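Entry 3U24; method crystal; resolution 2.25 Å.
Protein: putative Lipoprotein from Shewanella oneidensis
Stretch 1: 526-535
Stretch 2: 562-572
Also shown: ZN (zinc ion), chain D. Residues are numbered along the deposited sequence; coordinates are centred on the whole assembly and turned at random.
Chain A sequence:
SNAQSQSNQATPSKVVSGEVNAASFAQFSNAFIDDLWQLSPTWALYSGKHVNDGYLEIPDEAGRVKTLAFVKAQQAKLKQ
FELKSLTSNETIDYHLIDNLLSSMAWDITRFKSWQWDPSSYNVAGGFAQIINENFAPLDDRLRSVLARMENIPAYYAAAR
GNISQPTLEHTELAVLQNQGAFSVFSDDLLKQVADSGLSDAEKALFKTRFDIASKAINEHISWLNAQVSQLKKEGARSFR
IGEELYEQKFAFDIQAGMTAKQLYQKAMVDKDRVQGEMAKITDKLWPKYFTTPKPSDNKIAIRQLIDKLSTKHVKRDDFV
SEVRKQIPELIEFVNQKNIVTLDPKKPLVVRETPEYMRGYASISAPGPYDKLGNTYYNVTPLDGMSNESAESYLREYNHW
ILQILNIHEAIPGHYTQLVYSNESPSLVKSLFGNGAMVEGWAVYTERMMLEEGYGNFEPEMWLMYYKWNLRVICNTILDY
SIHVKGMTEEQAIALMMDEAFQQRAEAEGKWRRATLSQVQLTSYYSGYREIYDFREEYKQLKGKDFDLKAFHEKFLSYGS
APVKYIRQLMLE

Stretch 1 526-535: SGYREIYDFR
Stretch 2 (562-572) PVKYIRQLMLE

The Phe534 ring is gripped by one turn of the facing helix: a methylene of Arg567 lies over one face, and the selenium of Met570, a selenomethionine, sits at the ring edge. Arg567 CG is 3.6 Å from Phe534 CD1 and 4.0 Å from the ring centroid, 28° off the normal, a CH-pi contact made by the aliphatic part of a charged side chain. Met570 SE lies 3.8 Å from Phe534 CE2, 90° off the normal, and Leu571 CG adds an apolar contact 4.1 Å from Phe534 CE1.

Stretch 1 is helical throughout; in stretch 2, Pro562 (phi/psi -56/141) is the N-cap of helix 563-571. The two helices run nearly parallel, at 16°, with axes 10.2 Å apart at closest approach. Register is set by Glu530 CA to Val563 CA, 6.7 Å, and Phe534 CA to Arg567 CA, 6.9 Å, a spacing of four residues on both helices.

Glu530, Phe534, Val563 and Met570 direct CA-to-CB toward the partner. Phe534 is t (chi2 46°), Arg567 extended ttt with chi4 -81°, Met570 mtp and Leu571 mt. At the N-terminal end of stretch 2, Val563 (t) packs CG2 3.8 Å from Ile531 CG1 (Ile531 mt) and CG1 3.8 Å from Glu530 CB.

No direct hydrogen bond joins the stretches. Instead, water 1 bridges them, donating to Glu530 OE1 (2.7 Å) and accepting from Lys564 N (2.9 Å), an amide in the first helical turn, where no preceding turn supplies a carbonyl. Glu530 is mt, chi3 -77°. Within stretch 1, Arg529 NH2 forms a salt bridge to Asp533 OD1 (2.8 Å), one turn along. Beyond the interface, Glu572 OE1 binds zinc at 2.0 Å.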

# COMPACT_ATOMS: atom_id res chain seq x y z
N SER A 526 4.35 12.00 -1.51
CA SER A 526 5.26 12.09 -2.63
C SER A 526 4.51 12.15 -3.96
O SER A 526 4.73 13.06 -4.74
CB SER A 526 6.21 10.92 -2.61
OG SER A 526 6.98 10.96 -3.78
N GLY A 527 3.58 11.25 -4.18
CA GLY A 527 2.80 11.31 -5.42
C GLY A 527 1.91 12.53 -5.53
O GLY A 527 1.85 13.16 -6.58
N TYR A 528 1.24 12.89 -4.43
CA TYR A 528 0.47 14.11 -4.38
C TYR A 528 1.28 15.36 -4.77
O TYR A 528 0.86 16.17 -5.60
CB TYR A 528 -0.13 14.27 -3.00
CG TYR A 528 -0.60 15.66 -2.65
CD1 TYR A 528 -1.64 16.26 -3.36
CD2 TYR A 528 -0.03 16.36 -1.59
CE1 TYR A 528 -2.09 17.53 -3.02
CE2 TYR A 528 -0.46 17.62 -1.26
CZ TYR A 528 -1.48 18.21 -1.97
OH TYR A 528 -1.88 19.47 -1.63
N ARG A 529 2.46 15.50 -4.19
CA ARG A 529 3.27 16.69 -4.39
C ARG A 529 3.74 16.73 -5.83
O ARG A 529 3.68 17.78 -6.47
CB ARG A 529 4.47 16.72 -3.43
CG ARG A 529 5.05 18.10 -3.11
CD ARG A 529 4.05 19.08 -2.48
NE ARG A 529 3.66 20.14 -3.41
CZ ARG A 529 2.73 21.07 -3.18
NH1 ARG A 529 2.07 21.16 -2.02
NH2 ARG A 529 2.47 21.96 -4.13
N GLU A 530 4.20 15.59 -6.36
CA GLU A 530 4.67 15.57 -7.76
C GLU A 530 3.55 15.87 -8.75
O GLU A 530 3.78 16.55 -9.72
CB GLU A 530 5.37 14.26 -8.14
CG GLU A 530 6.79 14.11 -7.65
CD GLU A 530 7.51 12.93 -8.32
OE1 GLU A 530 7.25 11.78 -7.92
OE2 GLU A 530 8.29 13.13 -9.26
N ILE A 531 2.35 15.34 -8.52
CA ILE A 531 1.21 15.56 -9.41
C ILE A 531 0.75 17.04 -9.40
O ILE A 531 0.59 17.66 -10.47
CB ILE A 531 0.02 14.62 -9.09
CG1 ILE A 531 0.39 13.17 -9.37
CG2 ILE A 531 -1.21 14.99 -9.92
CD1 ILE A 531 -0.62 12.15 -8.86
N TYR A 532 0.57 17.59 -8.21
CA TYR A 532 0.18 19.00 -8.07
C TYR A 532 1.25 19.92 -8.66
O TYR A 532 0.91 20.82 -9.43
CB TYR A 532 -0.07 19.39 -6.59
CG TYR A 532 -0.87 20.66 -6.44
CD1 TYR A 532 -0.25 21.91 -6.45
CD2 TYR A 532 -2.26 20.62 -6.30
CE1 TYR A 532 -0.99 23.09 -6.30
CE2 TYR A 532 -3.03 21.80 -6.19
CZ TYR A 532 -2.39 23.03 -6.21
OH TYR A 532 -3.15 24.20 -6.08
N ASP A 533 2.51 19.73 -8.31
CA ASP A 533 3.59 20.56 -8.90
C ASP A 533 3.67 20.37 -10.43
O ASP A 533 3.80 21.32 -11.14
CB ASP A 533 4.95 20.27 -8.29
CG ASP A 533 5.02 20.62 -6.79
OD1 ASP A 533 4.16 21.43 -6.30
OD2 ASP A 533 5.96 20.07 -6.11
N PHE A 534 3.57 19.14 -10.92
CA PHE A 534 3.50 18.97 -12.37
C PHE A 534 2.32 19.70 -12.98
O PHE A 534 2.45 20.32 -14.01
CB PHE A 534 3.46 17.49 -12.78
CG PHE A 534 3.27 17.27 -14.26
CD1 PHE A 534 4.01 18.00 -15.20
CD2 PHE A 534 2.37 16.33 -14.72
CE1 PHE A 534 3.84 17.80 -16.55
CE2 PHE A 534 2.20 16.11 -16.06
CZ PHE A 534 2.91 16.86 -16.99
N ARG A 535 1.16 19.66 -12.34
CA ARG A 535 0.02 20.38 -12.86
C ARG A 535 0.33 21.87 -12.97
O ARG A 535 0.08 22.48 -14.01
CB ARG A 535 -1.23 20.18 -12.06
CG ARG A 535 -2.37 20.93 -12.70
CD ARG A 535 -3.61 20.84 -11.87
NE ARG A 535 -3.61 21.80 -10.79
CZ ARG A 535 -4.60 21.95 -9.93
NH1 ARG A 535 -5.67 21.15 -9.97
NH2 ARG A 535 -4.51 22.89 -9.02
N PRO A 562 5.09 5.64 -12.64
CA PRO A 562 5.57 6.67 -11.75
C PRO A 562 5.28 8.05 -12.34
O PRO A 562 5.45 8.27 -13.57
CB PRO A 562 7.09 6.44 -11.73
CG PRO A 562 7.30 5.03 -12.15
CD PRO A 562 6.18 4.77 -13.13
N VAL A 563 4.90 8.97 -11.48
CA VAL A 563 4.57 10.30 -11.92
C VAL A 563 5.68 10.97 -12.78
O VAL A 563 5.38 11.64 -13.78
CB VAL A 563 4.23 11.20 -10.73
CG1 VAL A 563 3.91 12.62 -11.20
CG2 VAL A 563 3.08 10.58 -9.91
N LYS A 564 6.95 10.76 -12.46
CA LYS A 564 7.98 11.41 -13.24
C LYS A 564 8.03 10.94 -14.69
O LYS A 564 8.44 11.69 -15.57
CB LYS A 564 9.36 11.31 -12.63
CG LYS A 564 9.95 9.92 -12.52
CD LYS A 564 11.46 10.06 -12.28
CE LYS A 564 12.12 8.83 -11.69
NZ LYS A 564 13.58 8.79 -12.07
N TYR A 565 7.65 9.69 -14.93
CA TYR A 565 7.65 9.18 -16.29
C TYR A 565 6.45 9.75 -17.07
O TYR A 565 6.58 10.10 -18.24
CB TYR A 565 7.74 7.64 -16.28
CG TYR A 565 9.14 7.14 -15.84
CD1 TYR A 565 10.34 7.66 -16.47
CD2 TYR A 565 9.29 6.19 -14.82
CE1 TYR A 565 11.63 7.24 -16.07
CE2 TYR A 565 10.56 5.75 -14.42
CZ TYR A 565 11.74 6.27 -15.05
OH TYR A 565 13.03 5.83 -14.67
N ILE A 566 5.31 9.85 -16.41
CA ILE A 566 4.16 10.48 -17.02
C ILE A 566 4.46 11.94 -17.39
O ILE A 566 4.17 12.36 -18.51
CB ILE A 566 2.91 10.43 -16.15
CG1 ILE A 566 2.46 8.98 -15.94
CG2 ILE A 566 1.79 11.26 -16.79
CD1 ILE A 566 1.44 8.83 -14.81
N ARG A 567 5.10 12.66 -16.48
CA ARG A 567 5.54 14.02 -16.75
C ARG A 567 6.45 14.07 -17.96
O ARG A 567 6.27 14.89 -18.85
CB ARG A 567 6.30 14.57 -15.56
CG ARG A 567 6.93 15.93 -15.79
CD ARG A 567 7.52 16.53 -14.50
NE ARG A 567 8.23 17.77 -14.86
CZ ARG A 567 9.46 17.82 -15.37
NH1 ARG A 567 10.18 16.72 -15.55
NH2 ARG A 567 9.98 18.98 -15.69
N GLN A 568 7.46 13.21 -17.98
CA GLN A 568 8.46 13.20 -19.07
C GLN A 568 7.74 12.93 -20.42
O GLN A 568 8.02 13.60 -21.41
CB GLN A 568 9.57 12.17 -18.78
CG GLN A 568 10.87 12.33 -19.56
CD GLN A 568 12.09 11.58 -18.93
OE1 GLN A 568 12.16 11.32 -17.70
NE2 GLN A 568 13.08 11.25 -19.78
N LEU A 569 6.81 11.98 -20.45
CA LEU A 569 6.13 11.65 -21.72
C LEU A 569 5.22 12.79 -22.13
O LEU A 569 5.16 13.09 -23.30
CB LEU A 569 5.34 10.33 -21.65
CG LEU A 569 6.24 9.11 -21.42
CD1 LEU A 569 5.45 7.94 -20.83
CD2 LEU A 569 6.99 8.73 -22.68
N MSE A 570 4.56 13.44 -21.17
CA MSE A 570 3.65 14.55 -21.48
C MSE A 570 4.40 15.78 -21.92
O MSE A 570 3.86 16.54 -22.71
CB MSE A 570 2.70 14.88 -20.31
CG MSE A 570 1.57 13.90 -20.18
SE MSE A 570 0.38 14.19 -18.73
CE MSE A 570 -0.49 15.74 -19.51
N LEU A 571 5.64 15.99 -21.44
CA LEU A 571 6.43 17.17 -21.86
C LEU A 571 7.21 16.96 -23.16
O LEU A 571 7.42 17.91 -23.89
CB LEU A 571 7.38 17.66 -20.74
CG LEU A 571 6.64 18.33 -19.55
CD1 LEU A 571 7.62 18.80 -18.48
CD2 LEU A 571 5.77 19.49 -20.06
N GLU A 572 7.65 15.73 -23.42
CA GLU A 572 8.30 15.30 -24.68
C GLU A 572 7.25 15.00 -25.76
O GLU A 572 6.69 15.88 -26.42
CB GLU A 572 9.11 14.01 -24.43
CG GLU A 572 9.91 13.45 -25.60
CD GLU A 572 10.24 11.95 -25.49
OE1 GLU A 572 9.73 11.29 -24.53
OE2 GLU A 572 10.99 11.44 -26.38
ZN ZN D . 10.56 9.48 -24.68
O HOH W 1 7.54 9.79 -9.75
O HOH W 2 12.43 9.29 -25.40